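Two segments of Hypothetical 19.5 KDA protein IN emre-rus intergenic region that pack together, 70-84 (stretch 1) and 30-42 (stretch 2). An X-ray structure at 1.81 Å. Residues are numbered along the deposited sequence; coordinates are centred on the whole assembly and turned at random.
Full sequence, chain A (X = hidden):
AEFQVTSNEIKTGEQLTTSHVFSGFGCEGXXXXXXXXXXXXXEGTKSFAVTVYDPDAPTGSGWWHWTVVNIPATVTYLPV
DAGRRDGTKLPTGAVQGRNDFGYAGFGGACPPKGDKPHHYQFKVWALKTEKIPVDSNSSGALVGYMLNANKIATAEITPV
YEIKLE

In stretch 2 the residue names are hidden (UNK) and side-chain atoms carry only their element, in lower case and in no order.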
ATOM      1  N   ASN A  70       1.134 -17.599   7.300  1.00 20.37           N
ATOM      2  CA  ASN A  70       0.774 -18.682   8.223  1.00 19.34           C
ATOM      3  C   ASN A  70       0.536 -19.983   7.462  1.00 20.90           C
ATOM      4  O   ASN A  70      -0.240 -20.859   7.892  1.00 22.11           O
ATOM      5  CB  ASN A  70      -0.353 -18.294   9.159  1.00 20.80           C
ATOM      6  CG  ASN A  70      -0.107 -17.093  10.079  1.00 16.53           C
ATOM      7  OD1 ASN A  70       1.028 -16.681  10.232  1.00 17.20           O
ATOM      8  ND2 ASN A  70      -1.131 -16.523  10.691  1.00 17.33           N
ATOM      9  N   ILE A  71       1.286 -20.162   6.388  1.00 19.57           N
ATOM     10  CA  ILE A  71       1.287 -21.440   5.695  1.00 21.28           C
ATOM     11  C   ILE A  71       2.112 -22.361   6.619  1.00 21.77           C
ATOM     12  O   ILE A  71       3.269 -22.070   6.937  1.00 21.87           O
ATOM     13  CB  ILE A  71       1.815 -21.367   4.290  1.00 19.84           C
ATOM     14  CG1 ILE A  71       0.944 -20.418   3.413  1.00 21.38           C
ATOM     15  CG2 ILE A  71       1.800 -22.770   3.691  1.00 22.49           C
ATOM     16  CD1 ILE A  71       1.698 -19.990   2.163  1.00 16.55           C
ATOM     17  N   PRO A  72       1.496 -23.442   7.077  1.00 21.85           N
ATOM     18  CA  PRO A  72       2.204 -24.375   7.956  1.00 22.55           C
ATOM     19  C   PRO A  72       3.510 -24.812   7.347  1.00 21.71           C
ATOM     20  O   PRO A  72       3.728 -25.060   6.161  1.00 21.86           O
ATOM     21  CB  PRO A  72       1.239 -25.542   8.162  1.00 20.74           C
ATOM     22  CG  PRO A  72      -0.088 -25.032   7.770  1.00 23.44           C
ATOM     23  CD  PRO A  72       0.113 -23.859   6.820  1.00 22.52           C
ATOM     24  N   ALA A  73       4.524 -25.016   8.218  1.00 25.53           N
ATOM     25  CA  ALA A  73       5.855 -25.433   7.802  1.00 27.41           C
ATOM     26  C   ALA A  73       5.843 -26.782   7.092  1.00 26.19           C
ATOM     27  O   ALA A  73       6.792 -27.026   6.376  1.00 25.22           O
ATOM     28  CB  ALA A  73       6.841 -25.561   8.969  1.00 28.12           C
ATOM     29  N   THR A  74       4.801 -27.587   7.248  1.00 27.37           N
ATOM     30  CA  THR A  74       4.711 -28.845   6.520  1.00 29.45           C
ATOM     31  C   THR A  74       4.192 -28.745   5.090  1.00 29.36           C
ATOM     32  O   THR A  74       4.191 -29.791   4.403  1.00 29.37           O
ATOM     33  CB  THR A  74       3.750 -29.839   7.198  1.00 29.25           C
ATOM     34  OG1 THR A  74       2.642 -29.185   7.799  1.00 31.83           O
ATOM     35  CG2 THR A  74       4.500 -30.618   8.285  1.00 32.65           C
ATOM     36  N   VAL A  75       3.720 -27.577   4.636  1.00 23.84           N
ATOM     37  CA  VAL A  75       3.265 -27.533   3.242  1.00 22.41           C
ATOM     38  C   VAL A  75       4.295 -26.904   2.330  1.00 19.80           C
ATOM     39  O   VAL A  75       4.931 -25.876   2.631  1.00 18.73           O
ATOM     40  CB  VAL A  75       1.813 -27.108   3.107  1.00 25.81           C
ATOM     41  CG1 VAL A  75       0.942 -27.100   4.382  1.00 23.89           C
ATOM     42  CG2 VAL A  75       1.563 -25.879   2.269  1.00 24.50           C
ATOM     43  N   THR A  76       4.501 -27.426   1.125  1.00 17.50           N
ATOM     44  CA  THR A  76       5.474 -26.924   0.164  1.00 18.00           C
ATOM     45  C   THR A  76       4.804 -26.608  -1.173  1.00 16.08           C
ATOM     46  O   THR A  76       5.421 -26.466  -2.212  1.00 17.40           O
ATOM     47  CB  THR A  76       6.731 -27.792  -0.081  1.00 21.33           C
ATOM     48  OG1 THR A  76       6.327 -29.140  -0.390  1.00 21.60           O
ATOM     49  CG2 THR A  76       7.651 -27.810   1.121  1.00 20.13           C
ATOM     50  N   TYR A  77       3.476 -26.320  -1.082  1.00 15.29           N
ATOM     51  CA  TYR A  77       2.775 -26.117  -2.334  1.00 14.55           C
ATOM     52  C   TYR A  77       1.481 -25.315  -2.170  1.00 12.35           C
ATOM     53  O   TYR A  77       0.830 -25.646  -1.227  1.00 15.24           O
ATOM     54  CB  TYR A  77       2.227 -27.527  -2.688  1.00 15.87           C
ATOM     55  CG  TYR A  77       1.389 -27.602  -3.938  1.00 17.00           C
ATOM     56  CD1 TYR A  77       1.939 -27.178  -5.140  1.00 16.84           C
ATOM     57  CD2 TYR A  77       0.076 -28.091  -3.941  1.00 15.85           C
ATOM     58  CE1 TYR A  77       1.264 -27.208  -6.332  1.00 20.65           C
ATOM     59  CE2 TYR A  77      -0.627 -28.153  -5.137  1.00 18.50           C
ATOM     60  CZ  TYR A  77      -0.037 -27.713  -6.301  1.00 19.34           C
ATOM     61  OH  TYR A  77      -0.691 -27.782  -7.508  1.00 24.70           O
ATOM     62  N   LEU A  78       1.209 -24.474  -3.108  1.00 13.90           N
ATOM     63  CA  LEU A  78      -0.059 -23.784  -3.231  1.00 15.63           C
ATOM     64  C   LEU A  78      -0.625 -24.223  -4.577  1.00 14.23           C
ATOM     65  O   LEU A  78      -0.089 -23.959  -5.647  1.00 12.17           O
ATOM     66  CB  LEU A  78       0.083 -22.253  -3.224  1.00 14.51           C
ATOM     67  CG  LEU A  78       0.331 -21.666  -1.831  1.00 17.01           C
ATOM     68  CD1 LEU A  78       0.183 -20.127  -1.909  1.00 17.84           C
ATOM     69  CD2 LEU A  78      -0.572 -22.212  -0.771  1.00 16.34           C
ATOM     70  N   PRO A  79      -1.847 -24.740  -4.541  1.00 15.11           N
ATOM     71  CA  PRO A  79      -2.492 -25.124  -5.793  1.00 16.79           C
ATOM     72  C   PRO A  79      -3.033 -23.933  -6.551  1.00 17.55           C
ATOM     73  O   PRO A  79      -3.199 -22.829  -5.940  1.00 16.78           O
ATOM     74  CB  PRO A  79      -3.652 -26.033  -5.343  1.00 16.92           C
ATOM     75  CG  PRO A  79      -3.936 -25.630  -3.954  1.00 19.13           C
ATOM     76  CD  PRO A  79      -2.639 -25.058  -3.368  1.00 16.06           C
ATOM     77  N   VAL A  80      -3.340 -24.143  -7.818  1.00 15.64           N
ATOM     78  CA  VAL A  80      -3.980 -23.087  -8.627  1.00 15.29           C
ATOM     79  C   VAL A  80      -5.284 -22.633  -7.935  1.00 13.86           C
ATOM     80  O   VAL A  80      -5.950 -23.424  -7.282  1.00 12.04           O
ATOM     81  CB  VAL A  80      -4.386 -23.550 -10.026  1.00 19.03           C
ATOM     82  CG1 VAL A  80      -5.261 -22.521 -10.753  1.00 20.85           C
ATOM     83  CG2 VAL A  80      -3.170 -23.798 -10.907  1.00 17.13           C
ATOM     84  N   ASP A  81      -5.445 -21.297  -7.958  1.00 13.33           N
ATOM     85  CA  ASP A  81      -6.615 -20.688  -7.321  1.00 13.35           C
ATOM     86  C   ASP A  81      -6.608 -20.775  -5.819  1.00 12.32           C
ATOM     87  O   ASP A  81      -7.669 -20.470  -5.227  1.00 13.87           O
ATOM     88  CB  ASP A  81      -7.929 -21.268  -7.919  1.00 14.10           C
ATOM     89  CG  ASP A  81      -9.062 -20.278  -7.898  1.00 17.02           C
ATOM     90  OD1 ASP A  81      -8.881 -19.033  -7.857  1.00 15.15           O
ATOM     91  OD2 ASP A  81     -10.223 -20.739  -7.966  1.00 17.96           O
ATOM     92  N   ALA A  82      -5.522 -21.042  -5.096  1.00 10.34           N
ATOM     93  CA  ALA A  82      -5.501 -21.046  -3.658  1.00 12.09           C
ATOM     94  C   ALA A  82      -5.889 -19.637  -3.106  1.00 10.58           C
ATOM     95  O   ALA A  82      -6.369 -19.554  -1.984  1.00 14.58           O
ATOM     96  CB  ALA A  82      -4.087 -21.351  -3.158  1.00 11.78           C
ATOM     97  N   GLY A  83      -5.695 -18.599  -3.898  1.00 11.69           N
ATOM     98  CA  GLY A  83      -5.996 -17.246  -3.435  1.00  9.81           C
ATOM     99  C   GLY A  83      -7.410 -16.788  -3.663  1.00 11.56           C
ATOM    100  O   GLY A  83      -7.650 -15.543  -3.564  1.00 10.22           O
ATOM    101  N   ARG A  84      -8.360 -17.701  -3.966  1.00  9.75           N
ATOM    102  CA  ARG A  84      -9.717 -17.186  -4.134  1.00 11.16           C
ATOM    103  C   ARG A  84     -10.189 -16.621  -2.786  1.00 11.33           C
ATOM    104  O   ARG A  84      -9.888 -17.149  -1.702  1.00 11.41           O
ATOM    105  CB  ARG A  84     -10.634 -18.273  -4.712  1.00 12.27           C
ATOM    106  CG  ARG A  84     -10.751 -19.606  -4.113  1.00 16.10           C
ATOM    107  CD  ARG A  84     -11.673 -20.482  -4.982  1.00 11.92           C
ATOM    108  NE  ARG A  84     -13.016 -19.971  -5.142  1.00 12.88           N
ATOM    109  CZ  ARG A  84     -13.624 -19.533  -6.229  1.00 14.38           C
ATOM    110  NH1 ARG A  84     -13.005 -19.528  -7.434  1.00 17.38           N
ATOM    111  NH2 ARG A  84     -14.892 -19.118  -6.215  1.00 13.19           N
ATOM    112  N   UNK A  30      -9.224 -14.182 -15.716  1.00 15.22           N
ATOM    113  CA  UNK A  30      -9.685 -15.273 -14.878  1.00 15.54           C
ATOM    114  C   UNK A  30      -9.481 -15.015 -13.389  1.00 16.32           C
ATOM    115  O   UNK A  30     -10.020 -15.738 -12.549  1.00 14.80           O
ATOM    116  N   UNK A  31      -8.665 -14.024 -13.052  1.00 14.01           N
ATOM    117  CA  UNK A  31      -8.334 -13.681 -11.665  1.00 12.12           C
ATOM    118  C   UNK A  31      -8.020 -14.865 -10.778  1.00 12.30           C
ATOM    119  O   UNK A  31      -8.563 -15.035  -9.675  1.00 13.66           O
ATOM    120  n   UNK A  31     -10.004 -11.644  -9.027  1.00 15.54           N
ATOM    121  o   UNK A  31      -7.948 -11.498  -9.812  1.00 14.62           O
ATOM    122  c   UNK A  31      -9.485 -12.776 -11.152  1.00 12.85           C
ATOM    123  c   UNK A  31      -9.100 -11.910  -9.962  1.00 13.27           C
ATOM    124  N   UNK A  32      -7.166 -15.794 -11.260  1.00 10.35           N
ATOM    125  CA  UNK A  32      -6.822 -16.993 -10.506  1.00 11.91           C
ATOM    126  C   UNK A  32      -5.322 -17.002 -10.142  1.00 12.31           C
ATOM    127  O   UNK A  32      -4.579 -16.702 -11.055  1.00 13.06           O
ATOM    128  c   UNK A  32      -7.045 -18.237 -11.405  1.00 13.91           C
ATOM    129  c   UNK A  32      -6.691 -19.546 -10.730  1.00 16.97           C
ATOM    130  o   UNK A  32      -8.475 -18.310 -11.667  1.00 18.58           O
ATOM    131  N   UNK A  33      -4.994 -17.402  -8.926  1.00 12.03           N
ATOM    132  CA  UNK A  33      -3.578 -17.419  -8.544  1.00 12.49           C
ATOM    133  C   UNK A  33      -2.929 -18.644  -9.178  1.00 12.25           C
ATOM    134  O   UNK A  33      -3.558 -19.684  -9.262  1.00 11.96           O
ATOM    135  o   UNK A  33      -4.128 -18.652  -6.468  1.00 13.18           O
ATOM    136  c   UNK A  33      -3.456 -17.536  -7.045  1.00 11.85           C
ATOM    137  N   UNK A  34      -1.710 -18.487  -9.667  1.00 13.52           N
ATOM    138  CA  UNK A  34      -0.975 -19.659 -10.174  1.00 13.33           C
ATOM    139  C   UNK A  34      -0.468 -20.565  -9.079  1.00 14.51           C
ATOM    140  O   UNK A  34      -0.241 -20.178  -7.918  1.00 15.72           O
ATOM    141  c   UNK A  34      -0.897 -17.233  -9.667  1.00 12.08           C
ATOM    142  c   UNK A  34       0.488 -17.812  -9.970  1.00 11.13           C
ATOM    143  c   UNK A  34       0.169 -18.943 -10.915  1.00 12.24           C
ATOM    144  N   UNK A  35      -0.227 -21.861  -9.419  1.00 14.41           N
ATOM    145  CA  UNK A  35       0.343 -22.766  -8.441  1.00 16.11           C
ATOM    146  C   UNK A  35       1.809 -22.351  -8.215  1.00 13.22           C
ATOM    147  O   UNK A  35       2.417 -21.702  -9.044  1.00 14.67           O
ATOM    148  c   UNK A  35       0.354 -24.250  -8.869  1.00 16.27           C
ATOM    149  o   UNK A  35       1.194 -24.382 -10.017  1.00 18.43           O
ATOM    150  N   UNK A  36       2.352 -22.755  -7.095  1.00 15.51           N
ATOM    151  CA  UNK A  36       3.732 -22.518  -6.666  1.00 14.09           C
ATOM    152  C   UNK A  36       4.195 -23.719  -5.830  1.00 14.46           C
ATOM    153  O   UNK A  36       3.500 -24.211  -4.942  1.00 13.77           O
ATOM    154  c   UNK A  36       4.458 -19.498  -7.469  1.00 13.59           C
ATOM    155  c   UNK A  36       3.446 -19.951  -6.425  1.00 15.40           C
ATOM    156  c   UNK A  36       3.862 -21.272  -5.742  1.00 14.86           C
ATOM    157  c   UNK A  36       3.218 -18.811  -5.418  1.00 16.76           C
ATOM    158  N   UNK A  37       5.408 -24.196  -6.134  1.00 14.94           N
ATOM    159  CA  UNK A  37       5.949 -25.300  -5.336  1.00 15.58           C
ATOM    160  C   UNK A  37       7.395 -24.872  -4.903  1.00 13.75           C
ATOM    161  O   UNK A  37       8.164 -24.609  -5.813  1.00 16.27           O
ATOM    162  o   UNK A  37       4.858 -26.869  -6.822  1.00 20.87           O
ATOM    163  c   UNK A  37       6.536 -27.769  -5.299  1.00 16.57           C
ATOM    164  c   UNK A  37       6.114 -26.583  -6.178  1.00 19.10           C
ATOM    165  N   UNK A  38       7.620 -24.899  -3.646  1.00 14.27           N
ATOM    166  CA  UNK A  38       8.969 -24.508  -3.194  1.00 18.99           C
ATOM    167  C   UNK A  38       9.765 -25.667  -2.619  1.00 19.24           C
ATOM    168  O   UNK A  38       9.223 -26.643  -2.071  1.00 22.20           O
ATOM    169  c   UNK A  38       5.986 -23.404   0.236  1.00 16.16           C
ATOM    170  c   UNK A  38       8.810 -23.367  -2.203  1.00 15.76           C
ATOM    171  c   UNK A  38       6.455 -23.181  -1.053  1.00 15.34           C
ATOM    172  c   UNK A  38       4.237 -22.490  -1.622  1.00 14.53           C
ATOM    173  c   UNK A  38       5.560 -22.695  -2.034  1.00 16.60           C
ATOM    174  c   UNK A  38       4.655 -23.201   0.654  1.00 16.35           C
ATOM    175  c   UNK A  38       8.145 -23.926   0.186  1.00 15.12           C
ATOM    176  c   UNK A  38       3.781 -22.738  -0.306  1.00 14.71           C
ATOM    177  n   UNK A  38       7.052 -23.870   1.003  1.00 16.17           N
ATOM    178  c   UNK A  38       7.865 -23.512  -1.073  1.00 14.53           C
ATOM    179  N   UNK A  39      11.077 -25.457  -2.622  1.00 20.21           N
ATOM    180  CA  UNK A  39      11.991 -26.483  -2.119  1.00 21.58           C
ATOM    181  C   UNK A  39      13.234 -25.818  -1.553  1.00 24.11           C
ATOM    182  O   UNK A  39      13.419 -24.589  -1.599  1.00 21.57           O
ATOM    183  o   UNK A  39      13.318 -26.703  -4.107  1.00 22.46           O
ATOM    184  c   UNK A  39      12.388 -27.418  -3.264  1.00 20.98           C
ATOM    185  N   UNK A  40      14.142 -26.646  -1.025  1.00 24.42           N
ATOM    186  CA  UNK A  40      15.330 -26.011  -0.410  1.00 23.75           C
ATOM    187  C   UNK A  40      14.865 -25.371   0.881  1.00 24.58           C
ATOM    188  O   UNK A  40      15.537 -24.443   1.359  1.00 25.87           O
ATOM    189  N   UNK A  41      13.801 -25.807   1.550  1.00 24.64           N
ATOM    190  CA  UNK A  41      13.405 -25.094   2.741  1.00 26.91           C
ATOM    191  C   UNK A  41      14.566 -25.052   3.745  1.00 28.63           C
ATOM    192  O   UNK A  41      15.172 -26.055   4.065  1.00 24.68           O
ATOM    193  c   UNK A  41      12.086 -25.347   3.429  1.00 28.08           C
ATOM    194  c   UNK A  41      12.127 -25.910   4.820  1.00 28.99           C
ATOM    195  c   UNK A  41      11.079 -26.029   2.517  1.00 27.32           C
ATOM    196  N   UNK A  42      14.775 -23.850   4.274  1.00 27.69           N
ATOM    197  CA  UNK A  42      15.888 -23.638   5.179  1.00 28.55           C
ATOM    198  C   UNK A  42      15.626 -24.129   6.568  1.00 29.30           C
ATOM    199  O   UNK A  42      14.532 -24.195   7.166  1.00 30.06           O
ATOM    200  c   UNK A  42      14.937 -21.515   4.564  1.00 27.43           C
ATOM    201  c   UNK A  42      16.161 -22.133   5.106  1.00 28.86           C
ATOM    202  c   UNK A  42      14.091 -22.577   3.912  1.00 26.95           C
TER
HETATM  203  O   HOH W   1     -10.611 -17.077  -8.601  1.00 20.55           O
HETATM  204  O   HOH W   2      -7.124 -17.167  -6.822  1.00 12.64           O
HETATM  205  O   HOH W   3      -2.088 -20.391  -5.961  1.00 12.76           O

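Position 30 has no side-chain atoms and touches nothing on stretch 1. It is Gly 30.

Position 31 has two carbons, the second carrying one oxygen and one nitrogen. The side chain does not reach stretch 1. This is Asn 31.

Position 32 has one carbon bearing an oxygen and a carbon. The terminal carbon lies 3.3 Å from Val 80 CG1. The branched hydroxyl makes it Thr 32.

Position 33 has one carbon, then one oxygen. The oxygen accepts a hydrogen bond from Gly 83 N at 3.0 Å. It is Ser 33. Its backbone O accepts from Asp 81 N at 2.8 Å. Its OG donates to water 3 (2.7 Å), which in turn donates to Pro 79 O (2.7 Å).

Position 34 has three carbons closing a ring onto its own N. CB points away from stretch 1. It is Pro 34.

Position 35 again has one carbon and one oxygen. CB lies 4.1 Å from Val 80 CG2. It is Ser 35.

Position 36 has four carbons, forked at the second. They make no contact within 4.5 Å and lie on the same face of the sheet as Leu 78. It is Leu 36. The backbone pairs with Leu 78 twice: Leu 36 N to Leu 78 O, 3.1 Å, and Leu 78 N to Leu 36 O, 2.9 Å.

Position 37 has one carbon carrying an oxygen and a carbon. The oxygen lies 3.4 Å from Tyr 77 CD1, at the ring edge. It is Thr 37.

Position 38 has a carbon, then fused five- and six-membered rings with eight carbons and one nitrogen. The CA of Thr 76 sits over one face. It is Trp 38. Thr 76 CA is 3.7 Å from the centroid of the Trp 38 five-membered ring, a CH-pi contact. Trp 38 CH2 is 3.9 Å from Leu 78 CG. Trp 38 N donates to Thr 76 O at 3.1 Å.

Position 39 has one carbon and one oxygen, with CB pointing away. It is Ser 39.

Position 40 has no side chain; its positive phi suits Gly 40.

Position 41 has one carbon carrying two. One lies 4.1 Å from Thr 76 CG2. It is Val 41.

Position 42 has three carbons in a backbone ring, out of reach. It is Pro 42.

The contact combines a short antiparallel pairing, the Trp 38 ring packed on stretch 1, and Ser 33 with water 3 holding the 79–84 turns. It buries 722 Å².

Stretch 2 30-42: GNTSPSLTWSGVP
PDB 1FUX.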